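Lysine/ornithine decarboxylase (Selenomonas ruminantium, PDB 5GJO) decarboxylates L-lysine and L-ornithine with similar efficiency, yielding cadaverine and putrescine, with pyridoxal 5'-phosphate as its cofactor. Local coordinates at residues N34-F37 and M38-H41; I371-Q375 and P376-A380; V231-A234 and A235-E238. The protein carries 2 engineered substitutions. All coordinates share one frame; numbering follows the deposited sequence.

Contact 1 of 3, residues N34-F37 and M38-H41; sequences NYQF and MRRH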
ATOM      1  N   ASN A  34      19.848 -15.188  12.398  1.00 11.70           N
ATOM      2  CA  ASN A  34      19.831 -13.755  12.743  1.00 12.43           C
ATOM      3  C   ASN A  34      19.526 -13.497  14.243  1.00 12.24           C
ATOM      4  O   ASN A  34      20.151 -12.603  14.867  1.00 12.98           O
ATOM      5  CB  ASN A  34      18.806 -13.001  11.880  1.00 12.86           C
ATOM      6  CG  ASN A  34      19.237 -12.898  10.431  1.00 12.54           C
ATOM      7  OD1 ASN A  34      20.432 -13.019  10.115  1.00 14.35           O
ATOM      8  ND2 ASN A  34      18.283 -12.516   9.556  1.00 12.89           N
ATOM      9  N   TYR A  35      18.598 -14.240  14.825  1.00 13.10           N
ATOM     10  CA  TYR A  35      18.288 -14.095  16.223  1.00 13.77           C
ATOM     11  C   TYR A  35      19.524 -14.463  17.034  1.00 14.70           C
ATOM     12  O   TYR A  35      19.926 -13.758  17.950  1.00 12.75           O
ATOM     13  CB  TYR A  35      17.083 -14.999  16.591  1.00 14.02           C
ATOM     14  CG  TYR A  35      16.611 -14.808  17.989  1.00 13.66           C
ATOM     15  CD1 TYR A  35      15.689 -13.800  18.311  1.00 12.80           C
ATOM     16  CD2 TYR A  35      17.145 -15.564  19.013  1.00 15.88           C
ATOM     17  CE1 TYR A  35      15.250 -13.635  19.600  1.00 13.82           C
ATOM     18  CE2 TYR A  35      16.725 -15.403  20.325  1.00 16.22           C
ATOM     19  CZ  TYR A  35      15.787 -14.433  20.624  1.00 15.17           C
ATOM     20  OH  TYR A  35      15.314 -14.221  21.916  1.00 15.61           O
ATOM     21  N   GLN A  36      20.129 -15.585  16.734  1.00 14.62           N
ATOM     22  CA  GLN A  36      21.312 -16.002  17.504  1.00 16.62           C
ATOM     23  C   GLN A  36      22.493 -15.073  17.369  1.00 16.86           C
ATOM     24  O   GLN A  36      23.209 -14.886  18.340  1.00 15.11           O
ATOM     25  CB  GLN A  36      21.736 -17.433  17.173  1.00 18.12           C
ATOM     26  CG  GLN A  36      20.665 -18.443  17.628  1.00 22.21           C
ATOM     27  CD  GLN A  36      20.189 -18.374  19.135  1.00 29.60           C
ATOM     28  OE1 GLN A  36      20.862 -17.836  20.057  1.00 32.28           O
ATOM     29  NE2 GLN A  36      18.994 -18.904  19.371  1.00 31.06           N
ATOM     30  N   PHE A  37      22.727 -14.522  16.193  1.00 15.11           N
ATOM     31  CA  PHE A  37      23.777 -13.559  16.003  1.00 15.28           C
ATOM     32  C   PHE A  37      23.552 -12.342  16.934  1.00 15.21           C
ATOM     33  O   PHE A  37      24.489 -11.836  17.507  1.00 13.84           O
ATOM     34  CB  PHE A  37      23.779 -13.113  14.548  1.00 16.00           C
ATOM     35  CG  PHE A  37      24.829 -12.113  14.163  1.00 18.20           C
ATOM     36  CD1 PHE A  37      24.577 -10.776  14.276  1.00 15.84           C
ATOM     37  CD2 PHE A  37      26.023 -12.527  13.571  1.00 19.49           C
ATOM     38  CE1 PHE A  37      25.513  -9.834  13.861  1.00 19.68           C
ATOM     39  CE2 PHE A  37      26.948 -11.589  13.110  1.00 20.78           C
ATOM     40  CZ  PHE A  37      26.683 -10.236  13.261  1.00 19.67           C
ATOM     41  N   MET A  38      22.327 -11.873  17.024  1.00 15.02           N
ATOM     42  CA  MET A  38      22.012 -10.716  17.911  1.00 15.58           C
ATOM     43  C   MET A  38      22.235 -11.094  19.381  1.00 15.69           C
ATOM     44  O   MET A  38      22.757 -10.324  20.152  1.00 14.01           O
ATOM     45  CB  MET A  38      20.584 -10.178  17.706  1.00 17.52           C
ATOM     46  CG  MET A  38      20.297  -9.004  18.582  1.00 18.69           C
ATOM     47  SD  MET A  38      18.791  -8.143  18.006  1.00 19.62           S
ATOM     48  CE  MET A  38      19.561  -7.229  16.717  1.00 22.51           C
ATOM     49  N   ARG A  39      21.831 -12.284  19.777  1.00 14.96           N
ATOM     50  CA  ARG A  39      22.114 -12.803  21.135  1.00 17.49           C
ATOM     51  C   ARG A  39      23.599 -12.892  21.436  1.00 17.34           C
ATOM     52  O   ARG A  39      23.995 -12.599  22.572  1.00 18.94           O
ATOM     53  CB  ARG A  39      21.383 -14.156  21.381  1.00 16.76           C
ATOM     54  CG  ARG A  39      19.866 -14.148  21.377  1.00 17.39           C
ATOM     55  CD  ARG A  39      19.230 -13.071  22.286  1.00 17.99           C
ATOM     56  NE  ARG A  39      19.526 -13.387  23.682  1.00 19.72           N
ATOM     57  CZ  ARG A  39      20.039 -12.571  24.603  1.00 22.38           C
ATOM     58  NH1 ARG A  39      20.209 -13.074  25.837  1.00 26.48           N
ATOM     59  NH2 ARG A  39      20.314 -11.291  24.374  1.00 20.04           N
ATOM     60  N   ARG A  40      24.382 -13.329  20.468  1.00 15.59           N
ATOM     61  CA  ARG A  40      25.826 -13.390  20.560  1.00 17.30           C
ATOM     62  C   ARG A  40      26.558 -12.046  20.642  1.00 17.82           C
ATOM     63  O   ARG A  40      27.444 -11.893  21.436  1.00 18.57           O
ATOM     64  CB  ARG A  40      26.345 -14.202  19.389  1.00 19.14           C
ATOM     65  CG  ARG A  40      27.819 -14.475  19.329  1.00 27.24           C
ATOM     66  CD  ARG A  40      28.155 -15.170  18.009  1.00 34.53           C
ATOM     67  NE  ARG A  40      27.226 -16.256  17.736  1.00 43.34           N
ATOM     68  CZ  ARG A  40      26.515 -16.454  16.623  1.00 41.14           C
ATOM     69  NH1 ARG A  40      25.727 -17.497  16.570  1.00 48.91           N
ATOM     70  NH2 ARG A  40      26.591 -15.669  15.578  1.00 34.86           N
ATOM     71  N   HIS A  41      26.155 -11.080  19.830  1.00 16.75           N
ATOM     72  CA  HIS A  41      26.869  -9.795  19.731  1.00 17.38           C
ATOM     73  C   HIS A  41      26.263  -8.702  20.561  1.00 15.35           C
ATOM     74  O   HIS A  41      26.921  -7.725  20.836  1.00 18.46           O
ATOM     75  CB  HIS A  41      26.983  -9.358  18.262  1.00 18.49           C
ATOM     76  CG  HIS A  41      27.835 -10.288  17.450  1.00 21.09           C
ATOM     77  ND1 HIS A  41      29.178 -10.429  17.673  1.00 24.96           N
ATOM     78  CD2 HIS A  41      27.514 -11.203  16.495  1.00 24.78           C
ATOM     79  CE1 HIS A  41      29.668 -11.370  16.869  1.00 27.61           C
ATOM     80  NE2 HIS A  41      28.667 -11.872  16.159  1.00 23.94           N
TER
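F37 and H41, one turn apart on helix 28-41, form an edge-to-face aromatic pair. The edge of the imidazole is turned to the face of the F37 ring, with CD2 of H41 over the ring centre, 3.3 Å above the plane. The ring planes are inclined at 56° and the centroids lie 4.3 Å apart. CG of F37 stands anti to the backbone N (chi1 -179°), which points the ring outward from the helix, where the H41 imidazole leans back onto its face. The same CD2 of H41 is 3.3 Å from the F37 carbonyl O, and ND1 is hydrogen-bonded to E238, giving the imidazole a polar partner too. With an alanine at F37, the H41 edge would probably lose the face it packs on, and a gap would open toward A234 and M237 of helix 233-247.

Arginines packing on the preceding turn make the second group. Y35 and R39 run side by side, and CE2 of Y35 meets CG of R39 at 3.5 Å. R39 bends at chi2 and chi3, and its NH2 is hydrogen-bonded to the carbonyl of P43. The R40 guanidinium folds back along the helix, with NH2 3.5 Å from CA of F37.

The third group is main-chain bonds: M38, R39, R40 and H41 donate to the carbonyls of N34, Y35, Q36 and F37, the R40 N to Q36 O bond measuring 2.9 Å. Such bonding, N-H of i+4 to carbonyl of i, is the regular alpha-helical pattern, here in a helix preceding strand 45-50 of the PLP-binding TIM-type barrel.

Contact 2 of 3, residues I371-Q375 and P376-A380; sequences IFEDQ and PEYAA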
ATOM      1  N   ILE A 371       7.214 -21.307   3.195  1.00 11.27           N
ATOM      2  CA  ILE A 371       8.213 -21.669   4.178  1.00 11.95           C
ATOM      3  C   ILE A 371       9.221 -22.624   3.529  1.00 12.66           C
ATOM      4  O   ILE A 371       8.885 -23.749   3.185  1.00 12.87           O
ATOM      5  CB  ILE A 371       7.634 -22.270   5.474  1.00 13.47           C
ATOM      6  CG1 ILE A 371       6.553 -21.355   6.071  1.00 13.98           C
ATOM      7  CG2 ILE A 371       8.731 -22.603   6.472  1.00 14.30           C
ATOM      8  CD1 ILE A 371       7.065 -19.938   6.306  1.00 14.45           C
ATOM      9  N   PHE A 372      10.450 -22.185   3.409  1.00 11.90           N
ATOM     10  CA  PHE A 372      11.473 -22.922   2.682  1.00 12.44           C
ATOM     11  C   PHE A 372      11.757 -24.303   3.301  1.00 13.31           C
ATOM     12  O   PHE A 372      11.855 -25.320   2.617  1.00 12.18           O
ATOM     13  CB  PHE A 372      12.777 -22.142   2.618  1.00 12.89           C
ATOM     14  CG  PHE A 372      13.826 -22.741   1.728  1.00 11.27           C
ATOM     15  CD1 PHE A 372      13.540 -22.990   0.426  1.00 11.62           C
ATOM     16  CD2 PHE A 372      15.049 -23.019   2.185  1.00 13.29           C
ATOM     17  CE1 PHE A 372      14.495 -23.524  -0.444  1.00 13.94           C
ATOM     18  CE2 PHE A 372      16.028 -23.550   1.330  1.00 12.16           C
ATOM     19  CZ  PHE A 372      15.751 -23.816   0.032  1.00 13.39           C
ATOM     20  N   GLU A 373      11.713 -24.369   4.606  1.00 12.07           N
ATOM     21  CA  GLU A 373      12.067 -25.625   5.346  1.00 14.93           C
ATOM     22  C   GLU A 373      10.957 -26.687   5.186  1.00 15.18           C
ATOM     23  O   GLU A 373      11.204 -27.874   5.513  1.00 15.95           O
ATOM     24  CB  GLU A 373      12.330 -25.332   6.838  1.00 14.78           C
ATOM     25  CG  GLU A 373      13.611 -24.661   7.178  1.00 17.58           C
ATOM     26  CD  GLU A 373      13.669 -23.215   6.803  1.00 16.17           C
ATOM     27  OE1 GLU A 373      14.803 -22.720   6.871  1.00 19.38           O
ATOM     28  OE2 GLU A 373      12.601 -22.600   6.467  1.00 15.18           O
ATOM     29  N   ASP A 374       9.818 -26.308   4.641  1.00 15.92           N
ATOM     30  CA  ASP A 374       8.769 -27.270   4.347  1.00 16.66           C
ATOM     31  C   ASP A 374       8.839 -27.797   2.907  1.00 16.63           C
ATOM     32  O   ASP A 374       7.978 -28.522   2.484  1.00 17.43           O
ATOM     33  CB  ASP A 374       7.392 -26.684   4.624  1.00 19.34           C
ATOM     34  CG  ASP A 374       7.141 -26.471   6.097  1.00 21.17           C
ATOM     35  OD1 ASP A 374       7.780 -27.153   6.887  1.00 23.44           O
ATOM     36  OD2 ASP A 374       6.320 -25.621   6.446  1.00 22.96           O
ATOM     37  N   GLN A 375       9.855 -27.379   2.171  1.00 13.53           N
ATOM     38  CA  GLN A 375       9.935 -27.681   0.722  1.00 14.58           C
ATOM     39  C   GLN A 375      11.038 -28.677   0.486  1.00 12.88           C
ATOM     40  O   GLN A 375      11.955 -28.713   1.187  1.00 13.00           O
ATOM     41  CB  GLN A 375      10.306 -26.461  -0.151  1.00 14.23           C
ATOM     42  CG  GLN A 375       9.414 -25.242   0.128  1.00 14.36           C
ATOM     43  CD  GLN A 375       7.958 -25.544   0.007  1.00 16.07           C
ATOM     44  OE1 GLN A 375       7.497 -26.146  -0.982  1.00 16.86           O
ATOM     45  NE2 GLN A 375       7.195 -25.086   0.975  1.00 17.38           N
ATOM     46  N   PRO A 376      10.903 -29.490  -0.565  1.00 14.02           N
ATOM     47  CA  PRO A 376      11.929 -30.467  -0.832  1.00 12.84           C
ATOM     48  C   PRO A 376      13.242 -29.846  -1.191  1.00 13.35           C
ATOM     49  O   PRO A 376      14.270 -30.448  -0.978  1.00 12.10           O
ATOM     50  CB  PRO A 376      11.405 -31.250  -2.042  1.00 13.12           C
ATOM     51  CG  PRO A 376      10.296 -30.475  -2.626  1.00 13.14           C
ATOM     52  CD  PRO A 376       9.734 -29.661  -1.468  1.00 13.29           C
ATOM     53  N   GLU A 377      13.259 -28.645  -1.708  1.00 12.44           N
ATOM     54  CA  GLU A 377      14.544 -27.975  -1.986  1.00 13.12           C
ATOM     55  C   GLU A 377      15.413 -27.776  -0.744  1.00 12.95           C
ATOM     56  O   GLU A 377      16.638 -27.841  -0.829  1.00 13.50           O
ATOM     57  CB  GLU A 377      14.332 -26.617  -2.658  1.00 12.96           C
ATOM     58  CG  GLU A 377      13.739 -26.681  -4.056  1.00 14.81           C
ATOM     59  CD  GLU A 377      12.236 -27.011  -4.188  1.00 14.21           C
ATOM     60  OE1 GLU A 377      11.506 -27.039  -3.172  1.00 12.89           O
ATOM     61  OE2 GLU A 377      11.705 -27.220  -5.357  1.00 15.30           O
ATOM     62  N   TYR A 378      14.819 -27.516   0.414  1.00 11.52           N
ATOM     63  CA  TYR A 378      15.564 -27.420   1.676  1.00 12.12           C
ATOM     64  C   TYR A 378      16.149 -28.720   2.052  1.00 13.87           C
ATOM     65  O   TYR A 378      17.347 -28.826   2.395  1.00 13.17           O
ATOM     66  CB  TYR A 378      14.625 -26.923   2.775  1.00 14.26           C
ATOM     67  CG  TYR A 378      15.228 -26.896   4.102  1.00 14.68           C
ATOM     68  CD1 TYR A 378      16.217 -25.926   4.457  1.00 16.82           C
ATOM     69  CD2 TYR A 378      14.863 -27.859   5.045  1.00 16.21           C
ATOM     70  CE1 TYR A 378      16.767 -25.923   5.769  1.00 18.26           C
ATOM     71  CE2 TYR A 378      15.466 -27.898   6.288  1.00 17.61           C
ATOM     72  CZ  TYR A 378      16.351 -26.905   6.671  1.00 19.88           C
ATOM     73  OH  TYR A 378      16.902 -26.913   7.937  1.00 20.61           O
ATOM     74  N   ALA A 379      15.307 -29.747   1.953  1.00 14.18           N
ATOM     75  CA  ALA A 379      15.775 -31.077   2.254  1.00 13.88           C
ATOM     76  C   ALA A 379      16.969 -31.434   1.332  1.00 14.43           C
ATOM     77  O   ALA A 379      17.980 -32.121   1.756  1.00 15.62           O
ATOM     78  CB  ALA A 379      14.688 -32.092   2.067  1.00 13.47           C
ATOM     79  N   ALA A 380      16.885 -31.038   0.077  1.00 14.04           N
ATOM     80  CA  ALA A 380      17.957 -31.287  -0.865  1.00 16.67           C
ATOM     81  C   ALA A 380      19.245 -30.577  -0.428  1.00 18.53           C
ATOM     82  O   ALA A 380      20.329 -31.080  -0.618  1.00 19.16           O
ATOM     83  CB  ALA A 380      17.550 -30.863  -2.257  1.00 18.46           C
TER
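Y378, in the first turn of helix 376-384, packs back on the 3-10 turn 372-374 that leads into it, Q375 taking the N-cap position of the helix. CG of E373 sits over the centre of the Y378 ring in a CH-pi contact, 3.6 Å from the centroid and 12° off the normal. Y378 in turn places its own CB over the face of the F372 ring, 4.1 Å from that centroid, while CD1 of Y378 meets CD2 of F372 at 3.9 Å. With CG anti to the backbone N (chi1 175°), the phenol is turned back toward 372-374, with one face to E373. Nearby, CB of E377 approaches CE1 of F372, and the N-cap carbonyl, Q375 O, accepts a weak bond from Y378 N.

Further out, the polar ends are held by the N-terminal part of the chain. The E373 carboxylate accepts from the backbone N atoms of L28 and D29, and Y378 OH is hydrogen-bonded to D29. E377 is hydrogen-bonded to T14 through OE2 and forms a salt bridge through OE1 with R18, which also donates to Q375 OE1. Two donors meet I371 O from opposite faces of its plane: D374 N, and NE2 of Q375 at 3.1 Å from that oxygen.

Contact 3 of 3, residues V231-A234 and A235-E238; sequences VDLA and AMME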
ATOM      1  N   VAL A 231      27.837  -1.134   6.628  1.00 18.26           N
ATOM      2  CA  VAL A 231      28.086  -1.233   8.084  1.00 20.46           C
ATOM      3  C   VAL A 231      28.500  -2.655   8.397  1.00 19.71           C
ATOM      4  O   VAL A 231      27.887  -3.573   7.910  1.00 18.88           O
ATOM      5  CB  VAL A 231      26.692  -1.030   8.823  1.00 21.81           C
ATOM      6  CG1 VAL A 231      26.660  -1.535  10.244  1.00 27.17           C
ATOM      7  CG2 VAL A 231      26.310   0.420   8.778  1.00 28.38           C
ATOM      8  N   ASP A 232      29.410  -2.821   9.336  1.00 20.61           N
ATOM      9  CA  ASP A 232      29.718  -4.129   9.869  1.00 19.78           C
ATOM     10  C   ASP A 232      28.764  -4.347  11.028  1.00 20.86           C
ATOM     11  O   ASP A 232      28.904  -3.686  12.041  1.00 19.02           O
ATOM     12  CB  ASP A 232      31.150  -4.081  10.370  1.00 22.25           C
ATOM     13  CG  ASP A 232      31.556  -5.290  11.186  1.00 21.53           C
ATOM     14  OD1 ASP A 232      30.745  -6.071  11.640  1.00 24.88           O
ATOM     15  OD2 ASP A 232      32.747  -5.444  11.372  1.00 27.12           O
ATOM     16  N   LEU A 233      27.827  -5.287  10.903  1.00 20.14           N
ATOM     17  CA  LEU A 233      26.813  -5.445  11.960  1.00 20.47           C
ATOM     18  C   LEU A 233      27.363  -5.991  13.239  1.00 20.13           C
ATOM     19  O   LEU A 233      26.881  -5.611  14.290  1.00 17.68           O
ATOM     20  CB  LEU A 233      25.610  -6.316  11.577  1.00 24.84           C
ATOM     21  CG  LEU A 233      24.611  -5.674  10.650  1.00 25.97           C
ATOM     22  CD1 LEU A 233      23.733  -6.865  10.186  1.00 27.92           C
ATOM     23  CD2 LEU A 233      23.805  -4.645  11.411  1.00 26.04           C
ATOM     24  N   ALA A 234      28.324  -6.930  13.194  1.00 17.44           N
ATOM     25  CA  ALA A 234      28.891  -7.386  14.399  1.00 18.59           C
ATOM     26  C   ALA A 234      29.521  -6.214  15.196  1.00 16.45           C
ATOM     27  O   ALA A 234      29.321  -6.109  16.406  1.00 18.30           O
ATOM     28  CB  ALA A 234      29.956  -8.469  14.127  1.00 20.13           C
ATOM     29  N   ALA A 235      30.269  -5.377  14.525  1.00 16.42           N
ATOM     30  CA  ALA A 235      30.943  -4.264  15.225  1.00 15.99           C
ATOM     31  C   ALA A 235      29.917  -3.297  15.754  1.00 17.17           C
ATOM     32  O   ALA A 235      30.064  -2.811  16.925  1.00 16.09           O
ATOM     33  CB  ALA A 235      31.918  -3.528  14.366  1.00 17.86           C
ATOM     34  N   MET A 236      28.897  -2.999  14.942  1.00 14.78           N
ATOM     35  CA  MET A 236      27.779  -2.168  15.470  1.00 14.70           C
ATOM     36  C   MET A 236      27.183  -2.736  16.738  1.00 14.12           C
ATOM     37  O   MET A 236      27.049  -2.015  17.793  1.00 14.31           O
ATOM     38  CB  MET A 236      26.690  -1.963  14.428  1.00 15.21           C
ATOM     39  CG  MET A 236      25.458  -1.233  14.957  1.00 14.82           C
ATOM     40  SD  MET A 236      24.206  -1.067  13.643  1.00 17.97           S
ATOM     41  CE  MET A 236      24.539   0.558  12.947  1.00 20.70           C
ATOM     42  N   MET A 237      26.786  -4.015  16.704  1.00 13.77           N
ATOM     43  CA  MET A 237      26.145  -4.559  17.824  1.00 15.10           C
ATOM     44  C   MET A 237      27.107  -4.641  19.061  1.00 15.03           C
ATOM     45  O   MET A 237      26.664  -4.332  20.200  1.00 15.22           O
ATOM     46  CB  MET A 237      25.611  -5.954  17.513  1.00 17.28           C
ATOM     47  CG  MET A 237      24.432  -5.856  16.523  1.00 17.76           C
ATOM     48  SD  MET A 237      23.679  -7.463  16.300  1.00 19.60           S
ATOM     49  CE  MET A 237      22.731  -6.998  14.822  1.00 18.65           C
ATOM     50  N   GLU A 238      28.357  -5.001  18.843  1.00 14.70           N
ATOM     51  CA  GLU A 238      29.297  -5.109  19.939  1.00 17.59           C
ATOM     52  C   GLU A 238      29.503  -3.751  20.615  1.00 16.50           C
ATOM     53  O   GLU A 238      29.637  -3.683  21.802  1.00 16.03           O
ATOM     54  CB  GLU A 238      30.639  -5.663  19.477  1.00 20.33           C
ATOM     55  CG  GLU A 238      30.604  -7.082  18.956  1.00 25.39           C
ATOM     56  CD  GLU A 238      30.767  -8.127  20.038  1.00 36.80           C
ATOM     57  OE1 GLU A 238      31.037  -7.748  21.188  1.00 39.01           O
ATOM     58  OE2 GLU A 238      30.605  -9.322  19.739  1.00 31.75           O
TER
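D232 turns its carboxylate back over the start of helix 233-247 and caps it: OD1 of D232 accepts from A235 N at 3.0 Å, with an N-H...O angle of 169°. The donor comes from well above the carboxylate plane, 70° out of it. A chi1 of 170° sets CG opposite the backbone N and brings the group round to the helix end, where OD2 of D232 also lies 3.6 Å from CB of A235.

The apolar side chains are arranged around M236 and M237. M236 runs straight to SD and then bends at its last torsion, so that its CE meets CG1 of V231 at 4.0 Å, the two side chains passing at a slant. L233 reaches both methionines through one methyl: CD2 lies 4.2 Å from SD of M236 and 4.3 Å from CE of M237, ordinary van der Waals contacts. M237 is extended beyond CG and packs on F37, M38 and H41 of helix 28-41, while M236 packs on P222 and T188.

Backbone bonds start with M236 N to D232 O and go on through M237 and E238. D232 therefore serves the new helix twice, its carboxylate taking the N-H of A235 and its carbonyl that of M236. A negative group at the N-terminus would be expected to interact favourably with the helix dipole, consistent with the common use of aspartate as an N-cap.

Overall arrangement
Along the chain the order is contact 1, contact 3, contact 2. Contacts 1 and 3 both fall within the PLP-binding barrel domain, on helices 28-41 and 233-247, with centres 11 Å apart. They touch directly: the hydrogen bond between them spans 2.7 Å from H41 ND1 to E238 OE2, and F37 packs on A234. Two local helix contacts far apart in sequence thus become one helix-helix interface on the barrel. Contact 2 stands apart, its centre about 24 Å from that of contact 1 and 31 Å from that of contact 3. It begins at the end of strand 369-371, which pairs with strand 23-26 in the mixed sheet, and leads into the final helix, 376-384.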